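Local coordinates for protein acyl-coenzyme A oxidase acox-1.1 (Caenorhabditis elegans, PDB 5K3H) that oxidises fatty acyl-CoA thioesters to trans-2-enoyl-CoA with FAD and molecular oxygen, releasing hydrogen peroxide in the first step of peroxisomal beta-oxidation, at residues B[165-170]-B[202-207]; B[215-220]-B[264-269]. One frame throughout, in Å; residues are numbered along the deposited sequence.

Contact 1: residues B[165-170]-B[202-207]; sequences TTATYD and VVAHMY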
ATOM      1  N   THR B 165      30.165 -12.030   6.819  1.00 24.06           N
ATOM      2  CA  THR B 165      31.298 -11.866   5.916  1.00 24.22           C
ATOM      3  C   THR B 165      32.560 -11.523   6.710  1.00 22.80           C
ATOM      4  O   THR B 165      32.538 -10.654   7.586  1.00 22.83           O
ATOM      5  CB  THR B 165      30.985 -10.792   4.879  1.00 24.83           C
ATOM      6  OG1 THR B 165      29.831 -11.199   4.119  1.00 24.99           O
ATOM      7  CG2 THR B 165      32.199 -10.583   3.937  1.00 25.50           C
ATOM      8  N   THR B 166      33.663 -12.220   6.432  1.00 25.67           N
ATOM      9  CA  THR B 166      34.908 -11.980   7.154  1.00 24.46           C
ATOM     10  C   THR B 166      35.973 -11.369   6.247  1.00 23.51           C
ATOM     11  O   THR B 166      35.957 -11.532   5.022  1.00 23.17           O
ATOM     12  CB  THR B 166      35.460 -13.254   7.805  1.00 24.24           C
ATOM     13  OG1 THR B 166      35.593 -14.282   6.819  1.00 24.84           O
ATOM     14  CG2 THR B 166      34.556 -13.737   8.969  1.00 24.11           C
ATOM     15  N   ALA B 167      36.837 -10.573   6.871  1.00 23.94           N
ATOM     16  CA  ALA B 167      38.054 -10.063   6.265  1.00 24.18           C
ATOM     17  C   ALA B 167      39.172 -10.440   7.218  1.00 23.75           C
ATOM     18  O   ALA B 167      39.316  -9.824   8.280  1.00 23.32           O
ATOM     19  CB  ALA B 167      37.990  -8.551   6.051  1.00 24.08           C
ATOM     20  N   THR B 168      39.967 -11.432   6.846  1.00 22.25           N
ATOM     21  CA  THR B 168      40.964 -11.984   7.747  1.00 23.55           C
ATOM     22  C   THR B 168      42.317 -11.428   7.329  1.00 24.70           C
ATOM     23  O   THR B 168      42.679 -11.482   6.141  1.00 24.86           O
ATOM     24  CB  THR B 168      40.980 -13.519   7.725  1.00 23.51           C
ATOM     25  OG1 THR B 168      39.676 -14.040   8.032  1.00 23.60           O
ATOM     26  CG2 THR B 168      41.959 -14.053   8.758  1.00 23.23           C
ATOM     27  N   TYR B 169      43.023 -10.826   8.285  1.00 26.02           N
ATOM     28  CA  TYR B 169      44.299 -10.207   7.966  1.00 28.02           C
ATOM     29  C   TYR B 169      45.364 -11.288   7.846  1.00 27.26           C
ATOM     30  O   TYR B 169      45.632 -12.015   8.811  1.00 27.45           O
ATOM     31  CB  TYR B 169      44.711  -9.176   9.013  1.00 28.58           C
ATOM     32  CG  TYR B 169      45.969  -8.493   8.550  1.00 29.68           C
ATOM     33  CD1 TYR B 169      46.023  -7.942   7.276  1.00 30.32           C
ATOM     34  CD2 TYR B 169      47.109  -8.427   9.344  1.00 30.33           C
ATOM     35  CE1 TYR B 169      47.150  -7.324   6.813  1.00 31.68           C
ATOM     36  CE2 TYR B 169      48.258  -7.799   8.881  1.00 30.96           C
ATOM     37  CZ  TYR B 169      48.265  -7.251   7.610  1.00 31.33           C
ATOM     38  OH  TYR B 169      49.374  -6.625   7.085  1.00 33.60           O
ATOM     39  N   ASP B 170      45.983 -11.371   6.668  1.00 28.96           N
ATOM     40  CA  ASP B 170      47.054 -12.318   6.380  1.00 29.95           C
ATOM     41  C   ASP B 170      48.381 -11.583   6.542  1.00 30.47           C
ATOM     42  O   ASP B 170      48.804 -10.849   5.646  1.00 31.96           O
ATOM     43  CB  ASP B 170      46.871 -12.869   4.971  1.00 30.61           C
ATOM     44  CG  ASP B 170      47.880 -13.947   4.624  1.00 32.18           C
ATOM     45  OD1 ASP B 170      49.024 -13.904   5.134  1.00 34.13           O
ATOM     46  OD2 ASP B 170      47.528 -14.845   3.822  1.00 33.63           O
ATOM     47  N   VAL B 202      32.791  -2.512   1.104  1.00 26.05           N
ATOM     48  CA  VAL B 202      32.189  -3.723   1.649  1.00 25.42           C
ATOM     49  C   VAL B 202      32.415  -3.743   3.153  1.00 24.85           C
ATOM     50  O   VAL B 202      33.520  -3.445   3.629  1.00 25.90           O
ATOM     51  CB  VAL B 202      32.776  -4.975   0.980  1.00 25.51           C
ATOM     52  CG1 VAL B 202      32.259  -6.252   1.640  1.00 25.89           C
ATOM     53  CG2 VAL B 202      32.443  -4.957  -0.499  1.00 25.69           C
ATOM     54  N   VAL B 203      31.360  -4.066   3.906  1.00 25.84           N
ATOM     55  CA  VAL B 203      31.440  -4.175   5.358  1.00 25.85           C
ATOM     56  C   VAL B 203      31.623  -5.641   5.725  1.00 25.71           C
ATOM     57  O   VAL B 203      30.904  -6.512   5.223  1.00 24.96           O
ATOM     58  CB  VAL B 203      30.201  -3.568   6.034  1.00 25.69           C
ATOM     59  CG1 VAL B 203      30.347  -3.643   7.530  1.00 25.38           C
ATOM     60  CG2 VAL B 203      30.037  -2.124   5.610  1.00 25.65           C
ATOM     61  N   ALA B 204      32.593  -5.910   6.596  1.00 25.87           N
ATOM     62  CA  ALA B 204      32.971  -7.264   6.968  1.00 25.35           C
ATOM     63  C   ALA B 204      33.618  -7.230   8.346  1.00 25.56           C
ATOM     64  O   ALA B 204      34.223  -6.229   8.735  1.00 24.47           O
ATOM     65  CB  ALA B 204      33.932  -7.878   5.939  1.00 24.77           C
ATOM     66  N   HIS B 205      33.507  -8.343   9.064  1.00 23.87           N
ATOM     67  CA  HIS B 205      34.158  -8.480  10.358  1.00 25.40           C
ATOM     68  C   HIS B 205      35.651  -8.726  10.200  1.00 25.63           C
ATOM     69  O   HIS B 205      36.056  -9.677   9.521  1.00 26.00           O
ATOM     70  CB  HIS B 205      33.524  -9.627  11.137  1.00 26.47           C
ATOM     71  CG  HIS B 205      32.226  -9.266  11.787  1.00 27.58           C
ATOM     72  ND1 HIS B 205      31.644 -10.046  12.764  1.00 27.97           N
ATOM     73  CD2 HIS B 205      31.417  -8.195  11.624  1.00 27.90           C
ATOM     74  CE1 HIS B 205      30.524  -9.474  13.162  1.00 27.55           C
ATOM     75  NE2 HIS B 205      30.368  -8.348  12.491  1.00 27.37           N
ATOM     76  N   MET B 206      36.470  -7.903  10.864  1.00 27.89           N
ATOM     77  CA  MET B 206      37.918  -7.953  10.675  1.00 27.47           C
ATOM     78  C   MET B 206      38.593  -8.825  11.736  1.00 27.23           C
ATOM     79  O   MET B 206      38.541  -8.530  12.934  1.00 27.07           O
ATOM     80  CB  MET B 206      38.532  -6.551  10.680  1.00 27.06           C
ATOM     81  CG  MET B 206      40.003  -6.572  10.264  1.00 26.69           C
ATOM     82  SD  MET B 206      40.687  -4.945   9.904  1.00 26.35           S
ATOM     83  CE  MET B 206      40.630  -4.178  11.538  1.00 26.95           C
ATOM     84  N   TYR B 207      39.302  -9.849  11.278  1.00 26.71           N
ATOM     85  CA  TYR B 207      40.009 -10.776  12.144  1.00 25.89           C
ATOM     86  C   TYR B 207      41.516 -10.605  11.957  1.00 26.13           C
ATOM     87  O   TYR B 207      42.003 -10.517  10.821  1.00 25.62           O
ATOM     88  CB  TYR B 207      39.593 -12.213  11.835  1.00 25.93           C
ATOM     89  CG  TYR B 207      38.236 -12.609  12.386  1.00 25.53           C
ATOM     90  CD1 TYR B 207      37.062 -12.223  11.740  1.00 25.81           C
ATOM     91  CD2 TYR B 207      38.126 -13.398  13.531  1.00 26.45           C
ATOM     92  CE1 TYR B 207      35.818 -12.605  12.226  1.00 25.70           C
ATOM     93  CE2 TYR B 207      36.874 -13.784  14.030  1.00 25.63           C
ATOM     94  CZ  TYR B 207      35.743 -13.391  13.366  1.00 25.83           C
ATOM     95  OH  TYR B 207      34.525 -13.764  13.848  1.00 25.29           O
TER
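In the mixed beta sheet between the helical parts of this acyl-CoA oxidase, strands 166-170 and 199-208 form a twisted parallel pair, their local directions 40° apart. Strand 199-208 also runs parallel to strand 147-150, where V203 packs on Y149, part of the FAD site shared between dimer partners. Four backbone bonds join the first pair, each strand donating two. H205 N reaches T165 O in the carbonyl plane, and A167 N meets H205 O at 2.9 Å, lying above the plane of that carbonyl. Y207 N then bonds to A167 O, and Y169 N approaches Y207 O at 2.8 Å, nearly along the C=O axis. The one-carbon side chain of A167 suits the buried face it shares with M206, its CB packing 4.1 Å from A204 CB. On the other face the partly exposed T166 and Y207 side chains cross obliquely, T166 CG2, anti to its carbonyl carbon, coming 3.7 Å from Y207 CE1. Each pairs an apolar part, methyl or ring, with a hydroxyl that tolerates partial exposure. T165 turns OG1 to E153, while H205 NE2 bonds to L160 O, so both buried polar groups have partners. Main-chain bonding thus fixes the alignment, and side chains add mainly apolar packing.

Contact 2: residues B[215-220]-B[264-269]; sequences PHTFMV and NLLMRH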
ATOM      1  N   PRO B 215      33.034  -4.901  12.742  1.00 27.99           N
ATOM      2  CA  PRO B 215      32.833  -4.488  11.345  1.00 28.43           C
ATOM      3  C   PRO B 215      33.720  -3.308  10.977  1.00 28.04           C
ATOM      4  O   PRO B 215      33.813  -2.324  11.718  1.00 26.81           O
ATOM      5  CB  PRO B 215      31.344  -4.122  11.287  1.00 28.43           C
ATOM      6  CG  PRO B 215      30.965  -3.837  12.665  1.00 28.42           C
ATOM      7  CD  PRO B 215      31.823  -4.699  13.552  1.00 28.53           C
ATOM      8  N   HIS B 216      34.396  -3.443   9.834  1.00 27.92           N
ATOM      9  CA  HIS B 216      35.217  -2.424   9.198  1.00 27.04           C
ATOM     10  C   HIS B 216      34.896  -2.395   7.708  1.00 27.39           C
ATOM     11  O   HIS B 216      34.271  -3.315   7.171  1.00 26.91           O
ATOM     12  CB  HIS B 216      36.704  -2.701   9.419  1.00 27.54           C
ATOM     13  CG  HIS B 216      37.157  -2.485  10.825  1.00 28.06           C
ATOM     14  ND1 HIS B 216      36.800  -3.321  11.859  1.00 28.92           N
ATOM     15  CD2 HIS B 216      37.947  -1.529  11.370  1.00 27.58           C
ATOM     16  CE1 HIS B 216      37.360  -2.896  12.982  1.00 28.97           C
ATOM     17  NE2 HIS B 216      38.056  -1.807  12.713  1.00 28.07           N
ATOM     18  N   THR B 217      35.325  -1.340   7.020  1.00 28.84           N
ATOM     19  CA  THR B 217      34.989  -1.184   5.608  1.00 29.75           C
ATOM     20  C   THR B 217      36.231  -1.223   4.715  1.00 29.99           C
ATOM     21  O   THR B 217      37.306  -0.711   5.070  1.00 29.04           O
ATOM     22  CB  THR B 217      34.164   0.110   5.370  1.00 29.95           C
ATOM     23  OG1 THR B 217      34.916   1.262   5.761  1.00 29.91           O
ATOM     24  CG2 THR B 217      32.865   0.069   6.160  1.00 30.30           C
ATOM     25  N   PHE B 218      36.052  -1.821   3.538  1.00 29.13           N
ATOM     26  CA  PHE B 218      37.155  -2.120   2.637  1.00 29.18           C
ATOM     27  C   PHE B 218      36.768  -1.722   1.224  1.00 29.64           C
ATOM     28  O   PHE B 218      35.641  -1.977   0.778  1.00 29.78           O
ATOM     29  CB  PHE B 218      37.540  -3.618   2.645  1.00 28.12           C
ATOM     30  CG  PHE B 218      37.874  -4.161   4.015  1.00 27.24           C
ATOM     31  CD1 PHE B 218      39.191  -4.215   4.452  1.00 26.99           C
ATOM     32  CD2 PHE B 218      36.871  -4.535   4.895  1.00 26.95           C
ATOM     33  CE1 PHE B 218      39.504  -4.680   5.706  1.00 26.11           C
ATOM     34  CE2 PHE B 218      37.187  -5.021   6.156  1.00 26.02           C
ATOM     35  CZ  PHE B 218      38.498  -5.083   6.557  1.00 25.78           C
ATOM     36  N   MET B 219      37.717  -1.130   0.507  1.00 29.35           N
ATOM     37  CA  MET B 219      37.530  -0.921  -0.919  1.00 30.00           C
ATOM     38  C   MET B 219      37.770  -2.252  -1.612  1.00 29.23           C
ATOM     39  O   MET B 219      38.785  -2.902  -1.365  1.00 28.83           O
ATOM     40  CB  MET B 219      38.483   0.160  -1.440  1.00 31.84           C
ATOM     41  CG  MET B 219      38.377   0.405  -2.935  1.00 32.94           C
ATOM     42  SD  MET B 219      36.718   0.943  -3.447  1.00 33.77           S
ATOM     43  CE  MET B 219      36.777   2.624  -2.877  1.00 33.33           C
ATOM     44  N   VAL B 220      36.808  -2.692  -2.429  1.00 29.26           N
ATOM     45  CA  VAL B 220      36.845  -4.012  -3.041  1.00 28.79           C
ATOM     46  C   VAL B 220      36.578  -3.913  -4.539  1.00 28.91           C
ATOM     47  O   VAL B 220      35.505  -3.457  -4.945  1.00 28.39           O
ATOM     48  CB  VAL B 220      35.843  -4.985  -2.395  1.00 28.21           C
ATOM     49  CG1 VAL B 220      35.976  -6.373  -3.015  1.00 28.18           C
ATOM     50  CG2 VAL B 220      36.051  -5.056  -0.901  1.00 28.30           C
ATOM     51  N   ASN B 264      43.616  -1.469   1.298  1.00 33.74           N
ATOM     52  CA  ASN B 264      42.207  -1.354   0.917  1.00 32.44           C
ATOM     53  C   ASN B 264      41.276  -1.274   2.119  1.00 31.08           C
ATOM     54  O   ASN B 264      40.094  -0.986   1.926  1.00 30.51           O
ATOM     55  CB  ASN B 264      41.758  -2.509   0.021  1.00 33.11           C
ATOM     56  CG  ASN B 264      42.192  -2.342  -1.422  1.00 33.21           C
ATOM     57  OD1 ASN B 264      43.288  -1.877  -1.702  1.00 32.74           O
ATOM     58  ND2 ASN B 264      41.321  -2.718  -2.347  1.00 32.59           N
ATOM     59  N   LEU B 265      41.764  -1.557   3.329  1.00 31.51           N
ATOM     60  CA  LEU B 265      41.053  -1.178   4.540  1.00 31.79           C
ATOM     61  C   LEU B 265      40.978   0.342   4.608  1.00 33.24           C
ATOM     62  O   LEU B 265      42.011   1.015   4.550  1.00 32.35           O
ATOM     63  CB  LEU B 265      41.770  -1.727   5.778  1.00 31.41           C
ATOM     64  CG  LEU B 265      41.339  -1.169   7.151  1.00 30.21           C
ATOM     65  CD1 LEU B 265      39.963  -1.689   7.563  1.00 30.59           C
ATOM     66  CD2 LEU B 265      42.354  -1.446   8.252  1.00 29.86           C
ATOM     67  N   LEU B 266      39.759   0.889   4.696  1.00 33.73           N
ATOM     68  CA  LEU B 266      39.577   2.338   4.770  1.00 34.83           C
ATOM     69  C   LEU B 266      40.057   2.823   6.137  1.00 36.48           C
ATOM     70  O   LEU B 266      39.520   2.409   7.174  1.00 36.27           O
ATOM     71  CB  LEU B 266      38.109   2.700   4.542  1.00 35.33           C
ATOM     72  CG  LEU B 266      37.511   2.239   3.195  1.00 34.76           C
ATOM     73  CD1 LEU B 266      36.148   2.858   2.936  1.00 34.86           C
ATOM     74  CD2 LEU B 266      38.470   2.512   2.031  1.00 34.75           C
ATOM     75  N   MET B 267      41.071   3.694   6.150  1.00 35.23           N
ATOM     76  CA  MET B 267      41.864   3.913   7.359  1.00 37.96           C
ATOM     77  C   MET B 267      41.922   5.376   7.797  1.00 42.19           C
ATOM     78  O   MET B 267      42.927   5.825   8.354  1.00 45.86           O
ATOM     79  CB  MET B 267      43.279   3.376   7.160  1.00 37.88           C
ATOM     80  CG  MET B 267      43.389   1.877   7.296  1.00 37.20           C
ATOM     81  SD  MET B 267      45.087   1.281   7.195  1.00 39.68           S
ATOM     82  CE  MET B 267      45.234   0.914   5.454  1.00 37.49           C
ATOM     83  N   ARG B 268      40.842   6.139   7.611  1.00 40.06           N
ATOM     84  CA  ARG B 268      40.848   7.503   8.130  1.00 43.09           C
ATOM     85  C   ARG B 268      40.912   7.503   9.653  1.00 43.15           C
ATOM     86  O   ARG B 268      41.648   8.296  10.252  1.00 44.60           O
ATOM     87  CB  ARG B 268      39.612   8.270   7.649  1.00 46.27           C
ATOM     88  CG  ARG B 268      39.487   9.692   8.218  1.00 46.63           C
ATOM     89  CD  ARG B 268      38.520  10.547   7.398  1.00 47.76           C
ATOM     90  NE  ARG B 268      39.094  10.776   6.077  1.00 49.63           N
ATOM     91  CZ  ARG B 268      39.675  11.909   5.690  1.00 47.96           C
ATOM     92  NH1 ARG B 268      39.751  12.943   6.518  1.00 45.30           N
ATOM     93  NH2 ARG B 268      40.194  11.999   4.473  1.00 49.07           N
ATOM     94  N   HIS B 269      40.198   6.584  10.289  1.00 42.94           N
ATOM     95  CA  HIS B 269      40.046   6.570  11.732  1.00 44.94           C
ATOM     96  C   HIS B 269      40.610   5.328  12.400  1.00 41.58           C
ATOM     97  O   HIS B 269      40.775   5.326  13.625  1.00 43.95           O
ATOM     98  CB  HIS B 269      38.558   6.687  12.092  1.00 48.90           C
ATOM     99  CG  HIS B 269      37.918   7.939  11.584  1.00 55.65           C
ATOM    100  ND1 HIS B 269      36.764   7.930  10.827  1.00 59.78           N
ATOM    101  CD2 HIS B 269      38.263   9.240  11.730  1.00 57.20           C
ATOM    102  CE1 HIS B 269      36.431   9.172  10.523  1.00 58.40           C
ATOM    103  NE2 HIS B 269      37.320   9.986  11.064  1.00 58.43           N
TER
HETATM  104  O   HOH W   1      37.243   0.938   8.574  1.00 32.53           O
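L266, in the loop between strands 258-261 and 271-272, leans over T217. Its CB lies 3.5 Å from T217 O, the same carbonyl that L266 N binds at 3.0 Å in the carbonyl plane. CG, anti to the carbonyl carbon of L266 (chi1 -59°), continues over that oxygen. There the branch divides: CD1 crosses to T217 OG1 at 3.5 Å, a van der Waals contact of a methyl with a hydroxyl oxygen whose polar partner is Q127 OE1, while CD2 turns to M219 and packs 4.2 Å from its CB. A forked apolar chain suits this buried spot because one branch serves each neighbour. The bonds L266 N to T217 O and M219 N to N264 O, on either side of F218-L265, make a single bridge, so this irregular segment lies along strand 211-221 of the mixed sheet without becoming a regular strand itself. N264 adds a side-chain bond: ND2 gives its N-H to M219 O at 2.7 Å, well above the carbonyl plane though close to the plane of its own amide. An alanine here would lose the carboxamide and would probably leave M219 O without this donor, loosening that end of the loop. At the bridged pair itself, the F218 and L265 side chains cross obliquely, F218 CE1 resting 3.6 Å from L265 CD1; the same methyl also touches H216 CB, at 3.9 Å. Next to the bridge, a water donates to L266 O and accepts a weak bond from T217 N.

How the contacts relate
Both contacts are largely buried and meet at neighbouring strands 199-208 and 211-221, which pair antiparallel. Strand 199-208 belongs to contact 1 and strand 211-221 to contact 2; V202 N to F218 O and A204 O to H216 N are probable hydrogen bonds between them. F218 also links the two by packing, its CZ 3.5 Å from A167 CB. Each includes partly exposed residues, T166, T168 and Y207 in contact 1, H216 and T217 in contact 2. Contact 1 joins two regular strands within the sheet and relies on repeating main-chain bonds. Contact 2 instead lays a loop along a strand, close to helices 114-127 and 130-141, and supplements its shorter backbone pairing with an asparagine amide, a water and larger aliphatic side chains.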